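Local coordinates for protein alpha-1,3-glucanase (Bacillus circulans, PDB 5ZRU) that probably hydrolyses alpha-1,3-glucan through the GH87-type catalytic unit contained in this chain, which pairs a beta-sandwich-like domain with a right-handed beta-helix and carries calcium and zinc ions, at residues F135-E139 with I370-G374; N261-G267 with Y292-Y298; N287-R291 with N349-G353; D352-Q358 with G377-S383. All blocks are in the same frame, centred on the assembly; numbering follows the deposited sequence.

Contact 1 of 4, residues F135-E139 with I370-G374; sequences FRFDE and IRNNG
The backbones of 135-139 and 370-374 do not pair as strands: the nearest CA atoms, of Phe135 and Gly374, are 7.2 Å apart, so side chains bridge the gap. Phe135 lies in the left-handed region (phi/psi 57/43), Arg136 is near -80/-16, and the chain is extended from Phe137 to Glu139. In the partner, Ile370 and Arg371 end strand 369-371, and Asn372 turns the chain with left-handed angles of 66/41. Asn372 (chi1 t) has the largest buried area here. Its ND2 donates to Phe137 O at 2.8 Å and lies 3.5 Å from Phe135 CE1, while a water accepts a hydrogen bond from Phe137 N at 2.9 Å and lies 2.8 Å from Asn372 OD1, to which it can donate. One amide thus meets the backbone both directly and through water. Further along, Arg371 extends (chi1 and chi2 t) so that NH1 reaches Glu139 OE2 at 2.8 Å, near the guanidinium plane and with an almost linear hydrogen bond, forming a salt bridge. Both charges have other partners: Arg371 also pairs with Glu172 and Glu402, and Glu139 with Arg347. With 204 Å² buried and every touching residue inside the protein, this is a polar interface between domains, joining the antiparallel sheet of the N-terminal D1 region to a turn of the D2 parallel beta-helix.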
# COMPACT_ATOMS: atom_id res chain seq x y z
N PHE A 135 1.31 9.19 -8.47
CA PHE A 135 1.66 9.50 -7.07
C PHE A 135 1.37 10.98 -6.77
O PHE A 135 2.17 11.67 -6.15
CB PHE A 135 3.14 9.16 -6.80
CG PHE A 135 3.51 9.02 -5.32
CD1 PHE A 135 2.58 9.22 -4.30
CD2 PHE A 135 4.81 8.70 -4.96
CE1 PHE A 135 2.95 9.09 -2.95
CE2 PHE A 135 5.19 8.56 -3.63
CZ PHE A 135 4.26 8.76 -2.62
N ARG A 136 0.22 11.47 -7.24
CA ARG A 136 -0.09 12.88 -7.02
C ARG A 136 -0.62 13.16 -5.62
O ARG A 136 -0.63 14.33 -5.20
CB ARG A 136 -1.08 13.36 -8.09
CG ARG A 136 -0.39 13.54 -9.46
CD ARG A 136 -1.40 13.75 -10.59
NE ARG A 136 -2.00 12.48 -10.98
CZ ARG A 136 -2.52 12.22 -12.18
NH1 ARG A 136 -2.54 13.17 -13.12
NH2 ARG A 136 -3.00 11.02 -12.43
N PHE A 137 -1.07 12.14 -4.88
CA PHE A 137 -1.57 12.33 -3.54
C PHE A 137 -0.59 11.77 -2.50
O PHE A 137 0.24 10.91 -2.80
CB PHE A 137 -2.96 11.68 -3.37
CG PHE A 137 -4.08 12.48 -4.00
CD1 PHE A 137 -4.36 12.37 -5.36
CD2 PHE A 137 -4.84 13.35 -3.22
CE1 PHE A 137 -5.38 13.12 -5.94
CE2 PHE A 137 -5.88 14.11 -3.80
CZ PHE A 137 -6.15 14.00 -5.15
N ASP A 138 -0.70 12.30 -1.29
CA ASP A 138 0.15 11.91 -0.17
C ASP A 138 -0.67 12.08 1.10
O ASP A 138 -1.81 12.54 1.06
CB ASP A 138 1.44 12.75 -0.13
CG ASP A 138 2.58 12.06 0.63
OD1 ASP A 138 2.38 10.95 1.16
OD2 ASP A 138 3.68 12.64 0.71
N GLU A 139 -0.08 11.74 2.25
CA GLU A 139 -0.78 11.88 3.52
C GLU A 139 0.11 12.58 4.54
O GLU A 139 1.34 12.56 4.43
CB GLU A 139 -1.23 10.51 4.07
CG GLU A 139 -2.30 9.87 3.20
CD GLU A 139 -2.82 8.57 3.78
OE1 GLU A 139 -2.42 8.19 4.90
OE2 GLU A 139 -3.63 7.93 3.10
N ILE A 370 -3.26 -0.75 3.30
CA ILE A 370 -2.22 -0.76 2.27
C ILE A 370 -2.65 0.28 1.24
O ILE A 370 -3.55 0.01 0.45
CB ILE A 370 -2.06 -2.14 1.62
CG1 ILE A 370 -2.02 -3.24 2.69
CG2 ILE A 370 -0.84 -2.17 0.68
CD1 ILE A 370 -0.82 -3.15 3.63
N ARG A 371 -2.04 1.47 1.25
CA ARG A 371 -2.65 2.58 0.52
C ARG A 371 -1.63 3.38 -0.28
O ARG A 371 -0.57 3.73 0.23
CB ARG A 371 -3.39 3.53 1.48
CG ARG A 371 -4.18 4.63 0.77
CD ARG A 371 -4.85 5.59 1.77
NE ARG A 371 -5.85 4.93 2.59
CZ ARG A 371 -6.24 5.35 3.79
NH1 ARG A 371 -5.69 6.42 4.36
NH2 ARG A 371 -7.17 4.68 4.45
N ASN A 372 -1.96 3.66 -1.55
CA ASN A 372 -1.26 4.68 -2.34
C ASN A 372 0.20 4.29 -2.61
O ASN A 372 1.09 5.14 -2.58
CB ASN A 372 -1.34 6.05 -1.67
CG ASN A 372 -1.13 7.21 -2.64
OD1 ASN A 372 -1.70 7.23 -3.73
ND2 ASN A 372 -0.33 8.19 -2.23
N ASN A 373 0.44 3.02 -2.91
CA ASN A 373 1.78 2.53 -3.19
C ASN A 373 2.04 2.44 -4.69
O ASN A 373 1.11 2.32 -5.50
CB ASN A 373 2.00 1.18 -2.51
CG ASN A 373 1.97 1.29 -0.99
OD1 ASN A 373 2.83 1.93 -0.40
ND2 ASN A 373 0.96 0.67 -0.36
N GLY A 374 3.32 2.47 -5.06
CA GLY A 374 3.73 2.60 -6.45
C GLY A 374 4.14 1.34 -7.16
O GLY A 374 4.87 1.39 -8.16
O HOH W 1 -1.34 9.34 -5.51

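Contact 2 of 4, residues N261-G267 with Y292-Y298; sequences NPNQASG and YGEQAVY. With ZN (zinc ion), chain G.
Two tyrosines serve the same loop in the same two ways, each with a hydroxyl bonded to a carbonyl and a ring face under an aliphatic carbon. Tyr298 OH donates to Asn261 O at 2.7 Å, and Gly267 CA lies 3.7 Å from the Tyr298 ring centroid, 21° off the normal; Tyr292 OH donates to Pro262 O at 2.8 Å, and Gln264 CG lies 3.5 Å from the Tyr292 centroid, 18° off. Both are CH-pi contacts. An ideal CB on Gly267 would come 2.3 Å from Tyr298 CZ, so the lack of a side chain allows this close CH-pi approach. Tyr298 has chi1 t, Tyr292 chi1 m. Neither segment is regular: 261-267 contains a type II turn from Asn263 to Ser266, preceded by an Asx turn in which Asn261 OD1 accepts from Asn263 N at 3.0 Å. The backbones come closest at Ala265 and Val297 (CA-CA 4.6 Å) and at Gln264 and Ala296 (4.9 Å). There Ala265 N donates to Ala296 O at 2.7 Å, Gln264 NE2 to Gln295 O at 3.2 Å, and Ala265 CA approaches Val297 O at 3.2 Å. Glu294 takes no part in the pairing; its OE2 binds zinc at 2.0 Å, with His123 as another ligand. The contact is one of loop against loop between successive coils of the D2 beta-helix, beside a zinc site.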
# COMPACT_ATOMS: atom_id res chain seq x y z
N ASN A 261 18.46 10.83 5.81
CA ASN A 261 19.44 10.76 4.72
C ASN A 261 18.72 10.45 3.42
O ASN A 261 18.06 9.41 3.33
CB ASN A 261 20.49 9.71 5.04
CG ASN A 261 21.74 9.83 4.17
OD1 ASN A 261 21.66 10.18 3.00
ND2 ASN A 261 22.89 9.50 4.75
N PRO A 262 18.84 11.29 2.38
CA PRO A 262 18.14 11.03 1.11
C PRO A 262 18.88 10.09 0.17
O PRO A 262 18.34 9.77 -0.89
CB PRO A 262 18.04 12.43 0.50
CG PRO A 262 19.34 13.07 0.92
CD PRO A 262 19.56 12.58 2.36
N ASN A 263 20.08 9.64 0.52
CA ASN A 263 20.90 8.91 -0.43
C ASN A 263 20.50 7.44 -0.52
O ASN A 263 19.80 6.89 0.33
CB ASN A 263 22.37 9.04 -0.06
CG ASN A 263 22.88 10.46 -0.27
OD1 ASN A 263 22.98 10.91 -1.40
ND2 ASN A 263 23.17 11.17 0.81
N GLN A 264 20.97 6.79 -1.60
CA GLN A 264 20.81 5.35 -1.77
C GLN A 264 21.28 4.60 -0.54
O GLN A 264 22.30 4.96 0.07
CB GLN A 264 21.63 4.86 -2.97
CG GLN A 264 20.87 4.75 -4.24
CD GLN A 264 21.79 4.58 -5.42
OE1 GLN A 264 22.25 5.57 -6.01
NE2 GLN A 264 22.09 3.33 -5.76
N ALA A 265 20.53 3.56 -0.18
CA ALA A 265 20.91 2.62 0.88
C ALA A 265 21.18 3.32 2.21
O ALA A 265 22.00 2.85 3.01
CB ALA A 265 22.12 1.77 0.46
N SER A 266 20.49 4.43 2.48
CA SER A 266 20.82 5.26 3.63
C SER A 266 19.65 5.47 4.58
O SER A 266 19.66 6.44 5.35
CB SER A 266 21.37 6.61 3.15
OG SER A 266 22.53 6.40 2.38
N GLY A 267 18.67 4.59 4.56
CA GLY A 267 17.58 4.67 5.52
C GLY A 267 16.80 3.37 5.52
O GLY A 267 17.10 2.44 4.76
N TYR A 292 15.60 5.21 -7.35
CA TYR A 292 16.97 4.96 -7.81
C TYR A 292 17.04 3.75 -8.74
O TYR A 292 17.94 2.90 -8.63
CB TYR A 292 17.92 4.76 -6.62
CG TYR A 292 18.21 6.01 -5.81
CD1 TYR A 292 19.16 6.93 -6.23
CD2 TYR A 292 17.57 6.23 -4.59
CE1 TYR A 292 19.46 8.05 -5.47
CE2 TYR A 292 17.86 7.35 -3.83
CZ TYR A 292 18.80 8.25 -4.27
OH TYR A 292 19.10 9.37 -3.52
N GLY A 293 16.07 3.64 -9.65
CA GLY A 293 16.02 2.53 -10.60
C GLY A 293 16.17 1.14 -10.00
O GLY A 293 16.98 0.34 -10.48
N GLU A 294 15.38 0.83 -8.97
CA GLU A 294 15.40 -0.44 -8.23
C GLU A 294 16.67 -0.65 -7.42
O GLU A 294 16.88 -1.75 -6.88
CB GLU A 294 15.18 -1.65 -9.15
CG GLU A 294 13.91 -1.58 -9.97
CD GLU A 294 14.17 -1.25 -11.43
OE1 GLU A 294 14.07 -0.06 -11.80
OE2 GLU A 294 14.48 -2.17 -12.21
N GLN A 295 17.54 0.35 -7.31
CA GLN A 295 18.75 0.26 -6.51
C GLN A 295 18.68 1.13 -5.26
O GLN A 295 19.73 1.47 -4.70
CB GLN A 295 19.98 0.65 -7.33
CG GLN A 295 20.29 -0.23 -8.53
CD GLN A 295 21.53 0.26 -9.29
OE1 GLN A 295 22.64 0.26 -8.75
NE2 GLN A 295 21.33 0.68 -10.53
N ALA A 296 17.48 1.51 -4.81
CA ALA A 296 17.38 2.42 -3.67
C ALA A 296 17.88 1.77 -2.39
O ALA A 296 18.48 2.44 -1.55
CB ALA A 296 15.94 2.91 -3.50
N VAL A 297 17.64 0.46 -2.23
CA VAL A 297 17.94 -0.28 -1.00
C VAL A 297 17.48 0.53 0.22
O VAL A 297 18.27 0.82 1.13
CB VAL A 297 19.43 -0.63 -0.92
CG1 VAL A 297 19.68 -1.67 0.18
CG2 VAL A 297 19.89 -1.16 -2.26
N TYR A 298 16.21 0.90 0.23
CA TYR A 298 15.71 1.89 1.19
C TYR A 298 14.25 1.55 1.47
O TYR A 298 13.35 2.39 1.40
CB TYR A 298 15.92 3.29 0.61
CG TYR A 298 15.94 4.49 1.55
CD1 TYR A 298 15.02 4.62 2.59
CD2 TYR A 298 16.87 5.51 1.36
CE1 TYR A 298 15.02 5.74 3.42
CE2 TYR A 298 16.88 6.64 2.18
CZ TYR A 298 15.94 6.75 3.21
OH TYR A 298 15.94 7.85 4.03
ZN ZN G . 14.69 -1.65 -14.18
O HOH W 2 14.71 -3.74 -15.36

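Contact 3 of 4, residues N287-R291 with N349-G353; sequences NLRSR and NLADG. With CA (calcium ion), chain J; PE5 (3,6,9,12,15,18,21,24-octaoxahexacosan-1-ol), chain C.
Leu350 and Arg291 bury the greatest areas, 101 and 68 Å², followed by Ala351 with 34 Å². Neither segment contains regular structure, and their closest CA atoms, of Arg291 and Leu350, stand 6.4 Å apart. Leu350 (chi1 m, chi2 t) points its CA-to-CB bond at 287-291: CD1 meets Leu288 CD2 at 3.8 Å and the backbone at Ser290 N at 3.7 Å. Leu288, with chi1 t and chi2 p, also points toward its partner. Arg291 begins sideways, but its chain (chi1 m, chi2 t, chi3 p) lies along 349-353, bringing CG to 3.7 Å from Leu350 CB and CD to 3.5 Å from Leu350 O. The guanidinium of Arg291 then lays a face over Ala351, with Arg291 CZ 3.5 Å from Ala351 CB. These loops follow strands 277-285 and 345-347 of the D2 parallel beta-helix, so the contact packs two of its inter-strand connections together. Water mediates at the polar end: Arg291 NH1 donates at 3.0 Å to a water that can in turn donate, weakly, to Leu350 O at 3.5 Å. Arg291 NH2 makes a weak bond, 3.3 Å, to a water that lies 2.3 Å from the calcium ion. Asp352 binds that calcium through OD1 at 2.3 Å and OD2 at 2.7 Å; four waters and Asp375 also coordinate it. Asp352 OD2 additionally accepts from Asn355 ND2, while Ser290 OG is bonded to Asp126 in the D1 region.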
# COMPACT_ATOMS: atom_id res chain seq x y z
N ASN A 287 13.56 9.97 4.19
CA ASN A 287 13.86 11.18 3.43
C ASN A 287 14.06 10.83 1.96
O ASN A 287 14.96 11.36 1.28
CB ASN A 287 15.09 11.91 3.98
CG ASN A 287 15.19 13.33 3.45
OD1 ASN A 287 14.20 13.88 2.96
ND2 ASN A 287 16.38 13.93 3.55
N LEU A 288 13.21 9.96 1.43
CA LEU A 288 13.42 9.34 0.13
C LEU A 288 12.43 9.87 -0.90
O LEU A 288 11.21 9.86 -0.65
CB LEU A 288 13.28 7.82 0.24
CG LEU A 288 13.54 7.04 -1.05
CD1 LEU A 288 15.01 7.16 -1.44
CD2 LEU A 288 13.11 5.58 -0.89
N ARG A 289 12.94 10.32 -2.06
CA ARG A 289 12.06 10.78 -3.13
C ARG A 289 12.28 10.05 -4.45
O ARG A 289 11.63 10.41 -5.44
CB ARG A 289 12.23 12.29 -3.37
CG ARG A 289 13.66 12.72 -3.70
CD ARG A 289 13.71 14.19 -4.17
NE ARG A 289 13.34 14.37 -5.57
CZ ARG A 289 14.17 14.21 -6.59
NH1 ARG A 289 15.43 13.83 -6.37
NH2 ARG A 289 13.75 14.40 -7.84
N SER A 290 13.15 9.04 -4.49
CA SER A 290 13.45 8.33 -5.72
C SER A 290 13.57 6.83 -5.46
O SER A 290 14.07 6.41 -4.42
CB SER A 290 14.74 8.85 -6.37
OG SER A 290 15.13 8.05 -7.48
N ARG A 291 13.15 6.04 -6.45
CA ARG A 291 13.40 4.60 -6.45
C ARG A 291 14.83 4.25 -6.84
O ARG A 291 15.21 3.08 -6.70
CB ARG A 291 12.45 3.89 -7.42
CG ARG A 291 11.04 3.74 -6.94
CD ARG A 291 10.25 2.77 -7.83
NE ARG A 291 10.71 1.39 -7.70
CZ ARG A 291 10.11 0.36 -8.28
NH1 ARG A 291 9.02 0.55 -9.01
NH2 ARG A 291 10.58 -0.87 -8.11
N ASN A 349 4.35 4.54 -0.40
CA ASN A 349 5.68 4.11 -0.76
C ASN A 349 5.83 4.14 -2.28
O ASN A 349 4.85 4.08 -3.04
CB ASN A 349 5.97 2.71 -0.21
CG ASN A 349 5.82 2.65 1.30
OD1 ASN A 349 6.68 3.13 2.04
ND2 ASN A 349 4.70 2.07 1.76
N LEU A 350 7.09 4.27 -2.73
CA LEU A 350 7.40 4.46 -4.15
C LEU A 350 7.22 3.18 -4.96
O LEU A 350 7.14 3.25 -6.19
CB LEU A 350 8.83 4.98 -4.30
CG LEU A 350 9.02 6.41 -3.80
CD1 LEU A 350 10.46 6.69 -3.41
CD2 LEU A 350 8.55 7.43 -4.86
N ALA A 351 7.16 2.02 -4.31
CA ALA A 351 6.94 0.74 -4.98
C ALA A 351 6.07 -0.15 -4.09
O ALA A 351 5.10 0.34 -3.51
CB ALA A 351 8.28 0.07 -5.31
N ASP A 352 6.40 -1.44 -3.96
CA ASP A 352 5.51 -2.39 -3.28
C ASP A 352 5.20 -1.97 -1.85
O ASP A 352 6.06 -1.46 -1.14
CB ASP A 352 6.14 -3.79 -3.20
CG ASP A 352 6.54 -4.34 -4.55
OD1 ASP A 352 7.17 -3.59 -5.31
OD2 ASP A 352 6.27 -5.54 -4.80
N GLY A 353 3.97 -2.24 -1.41
CA GLY A 353 3.69 -2.17 0.01
C GLY A 353 4.44 -3.25 0.79
O GLY A 353 5.23 -2.94 1.69
CA CA J . 6.87 -4.75 -7.33
C48 PE5 C . 13.41 15.04 6.92
C50 PE5 C . 12.59 14.74 5.66
O1 PE5 C . 12.29 15.93 4.98
C1 PE5 C . 11.60 15.77 3.77
C2 PE5 C . 11.15 17.12 3.21
O2 PE5 C . 10.21 17.70 4.08
C3 PE5 C . 9.82 19.01 3.77
C4 PE5 C . 8.85 19.52 4.84
O3 PE5 C . 7.75 18.66 4.94
C5 PE5 C . 6.73 19.05 5.82
C6 PE5 C . 6.33 17.88 6.73
O4 PE5 C . 5.32 17.08 6.16
C7 PE5 C . 5.46 15.70 6.33
C8 PE5 C . 5.63 15.36 7.82
O5 PE5 C . 6.11 14.06 7.94
C9 PE5 C . 6.56 13.72 9.23
C10 PE5 C . 5.53 12.81 9.88
O6 PE5 C . 5.15 13.35 11.11
C11 PE5 C . 3.92 12.90 11.60
C12 PE5 C . 3.48 13.75 12.78
O7 PE5 C . 3.40 12.90 13.88
C13 PE5 C . 2.31 13.14 14.73
C14 PE5 C . 2.68 12.63 16.13
O8 PE5 C . 4.04 12.87 16.33
C15 PE5 C . 4.57 12.41 17.55
C16 PE5 C . 5.07 13.60 18.38
O52 PE5 C . 6.47 13.65 18.39
O HOH W 3 6.91 2.64 -9.60
O HOH W 4 8.85 -3.59 -7.34
O HOH W 5 7.14 -5.08 -9.44
O HOH W 6 8.85 -5.87 -7.32
O HOH W 7 5.66 -6.40 -7.08

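Contact 4 of 4, residues D352-Q358 with G377-S383; sequences DGVNFAQ and GLAVWTS. With CA (calcium ion), chain J.
A calcium site borders this pair of neighbouring parallel strands: Asp352, just before strand 354-357, holds the ion with OD1 at 2.3 Å and OD2 at 2.7 Å, alongside Asp375 and four waters. Strands 354-357 and 378-381 run at 17° to each other with axes 4.6 Å apart, and their register sets Val354 beside Leu378 (CA-CA 4.9 Å) and Asn355 beside Ala379 (4.7 Å). The ladder comprises Val354 N to Gly377 O at 2.9 Å, Ala379 N to Val354 O at 2.8 Å and Phe356 N to Ala379 O at 2.9 Å. It loosens at Trp381 N, whose bond to Phe356 O, 3.2 Å, is weak. Strand 323-325 pairs with 354-357, and 411-412 continues beyond 378-381, so these are consecutive rungs of one parallel sheet of the D2 beta-helix. Val354, Phe356, Leu378 and Val380 share a face: Val354 CB meets Leu378 CD2 at 3.9 Å, and Phe356 CB lies 4.2 Å from Val380 CG2. Strand 364-366 packs against this face through Val365, as does Phe396. Asn355, Ala379 and Trp381 project to the calcium face. There Asn355 (chi1 t) donates from ND2 to Asp352 OD2 at 3.0 Å and accepts weakly at OD1 from Trp381 N at 3.4 Å; Trp381 NE1 bonds to Pro441 O. Past the strands, Ser383 OG donates to Gln358 OE1 at 2.6 Å and weakly accepts from Gln358 N at 3.1 Å.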
# COMPACT_ATOMS: atom_id res chain seq x y z
N ASP A 352 6.40 -1.44 -3.96
CA ASP A 352 5.51 -2.39 -3.28
C ASP A 352 5.20 -1.97 -1.85
O ASP A 352 6.06 -1.46 -1.14
CB ASP A 352 6.14 -3.79 -3.20
CG ASP A 352 6.54 -4.34 -4.55
OD1 ASP A 352 7.17 -3.59 -5.31
OD2 ASP A 352 6.27 -5.54 -4.80
N GLY A 353 3.97 -2.24 -1.41
CA GLY A 353 3.69 -2.17 0.01
C GLY A 353 4.44 -3.25 0.79
O GLY A 353 5.23 -2.94 1.69
N VAL A 354 4.22 -4.51 0.44
CA VAL A 354 4.91 -5.65 1.04
C VAL A 354 5.23 -6.63 -0.07
O VAL A 354 4.35 -6.99 -0.85
CB VAL A 354 4.07 -6.37 2.12
CG1 VAL A 354 4.85 -7.60 2.68
CG2 VAL A 354 3.67 -5.43 3.25
N ASN A 355 6.48 -7.09 -0.13
CA ASN A 355 6.83 -8.20 -1.01
C ASN A 355 7.45 -9.32 -0.19
O ASN A 355 8.47 -9.11 0.49
CB ASN A 355 7.76 -7.74 -2.13
CG ASN A 355 7.82 -8.73 -3.28
OD1 ASN A 355 8.05 -9.93 -3.08
ND2 ASN A 355 7.58 -8.25 -4.49
N PHE A 356 6.83 -10.50 -0.24
CA PHE A 356 7.38 -11.74 0.31
C PHE A 356 8.20 -12.41 -0.79
O PHE A 356 7.65 -13.08 -1.66
CB PHE A 356 6.26 -12.66 0.76
CG PHE A 356 5.55 -12.22 2.03
CD1 PHE A 356 6.13 -11.30 2.89
CD2 PHE A 356 4.30 -12.75 2.35
CE1 PHE A 356 5.47 -10.90 4.06
CE2 PHE A 356 3.64 -12.37 3.53
CZ PHE A 356 4.24 -11.44 4.39
N ALA A 357 9.53 -12.25 -0.75
CA ALA A 357 10.38 -12.71 -1.84
C ALA A 357 11.37 -13.76 -1.34
O ALA A 357 11.42 -14.09 -0.15
CB ALA A 357 11.13 -11.53 -2.48
N GLN A 358 12.15 -14.31 -2.27
CA GLN A 358 13.30 -15.16 -1.91
C GLN A 358 12.90 -16.33 -1.01
O GLN A 358 13.60 -16.65 -0.04
CB GLN A 358 14.39 -14.32 -1.23
CG GLN A 358 15.21 -13.49 -2.20
CD GLN A 358 16.01 -14.38 -3.12
OE1 GLN A 358 15.57 -14.71 -4.23
NE2 GLN A 358 17.19 -14.78 -2.66
N GLY A 377 0.56 -3.79 -4.14
CA GLY A 377 0.32 -3.49 -2.74
C GLY A 377 0.89 -4.59 -1.85
O GLY A 377 1.71 -4.34 -0.97
N LEU A 378 0.45 -5.81 -2.11
CA LEU A 378 0.93 -7.00 -1.42
C LEU A 378 1.32 -8.02 -2.49
O LEU A 378 0.48 -8.38 -3.32
CB LEU A 378 -0.14 -7.58 -0.49
CG LEU A 378 -0.77 -6.62 0.53
CD1 LEU A 378 -1.91 -7.32 1.26
CD2 LEU A 378 0.27 -6.10 1.53
N ALA A 379 2.56 -8.49 -2.46
CA ALA A 379 3.03 -9.37 -3.51
C ALA A 379 3.84 -10.52 -2.95
O ALA A 379 4.55 -10.37 -1.95
CB ALA A 379 3.90 -8.61 -4.52
N VAL A 380 3.75 -11.68 -3.62
CA VAL A 380 4.66 -12.80 -3.41
C VAL A 380 5.47 -12.99 -4.70
O VAL A 380 4.95 -13.50 -5.70
CB VAL A 380 3.93 -14.10 -3.05
CG1 VAL A 380 4.95 -15.24 -2.88
CG2 VAL A 380 3.14 -13.91 -1.79
N TRP A 381 6.73 -12.59 -4.68
CA TRP A 381 7.63 -12.85 -5.81
C TRP A 381 8.55 -14.00 -5.40
O TRP A 381 9.49 -13.82 -4.62
CB TRP A 381 8.42 -11.59 -6.17
CG TRP A 381 9.47 -11.82 -7.22
CD1 TRP A 381 9.53 -12.86 -8.11
CD2 TRP A 381 10.62 -11.01 -7.48
NE1 TRP A 381 10.65 -12.74 -8.90
CE2 TRP A 381 11.33 -11.61 -8.54
CE3 TRP A 381 11.11 -9.83 -6.92
CZ2 TRP A 381 12.51 -11.08 -9.05
CZ3 TRP A 381 12.28 -9.29 -7.43
CH2 TRP A 381 12.97 -9.92 -8.49
N THR A 382 8.28 -15.19 -5.94
CA THR A 382 9.07 -16.38 -5.59
C THR A 382 10.35 -16.41 -6.43
O THR A 382 10.55 -17.25 -7.31
CB THR A 382 8.24 -17.64 -5.77
OG1 THR A 382 7.59 -17.61 -7.04
CG2 THR A 382 7.15 -17.73 -4.68
N SER A 383 11.24 -15.46 -6.12
CA SER A 383 12.57 -15.40 -6.71
C SER A 383 13.45 -16.51 -6.15
O SER A 383 13.16 -17.12 -5.12
CB SER A 383 13.20 -14.04 -6.46
OG SER A 383 13.28 -13.76 -5.07
CA CA J . 6.87 -4.75 -7.33
O HOH W 5 7.14 -5.08 -9.44
O HOH W 6 8.85 -5.87 -7.32
O HOH W 4 8.85 -3.59 -7.34
O HOH W 7 5.66 -6.40 -7.08

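Overall arrangement
Contacts 1, 3 and 4 are buried, whereas contact 2 lies nearer the surface, its centre 19 Å from that of the chain. Contact 1 alone joins the D1 and D2 regions, and does so with charges and amides; the others hold D2 together through loop packing in contact 3, backbone hydrogen bonds in contact 4 and tyrosine contacts in contact 2. Contacts 3 and 4 share Asp352, Gly353 and the calcium. Contact 3 also touches contact 1, where Phe135 CE2 is 3.7 Å from Leu350 CD2, and contact 2, where Tyr298 CD2 is 3.7 Å from Leu288 CD1. Contacts 2 and 4 remain about 8 Å apart at nearest atoms.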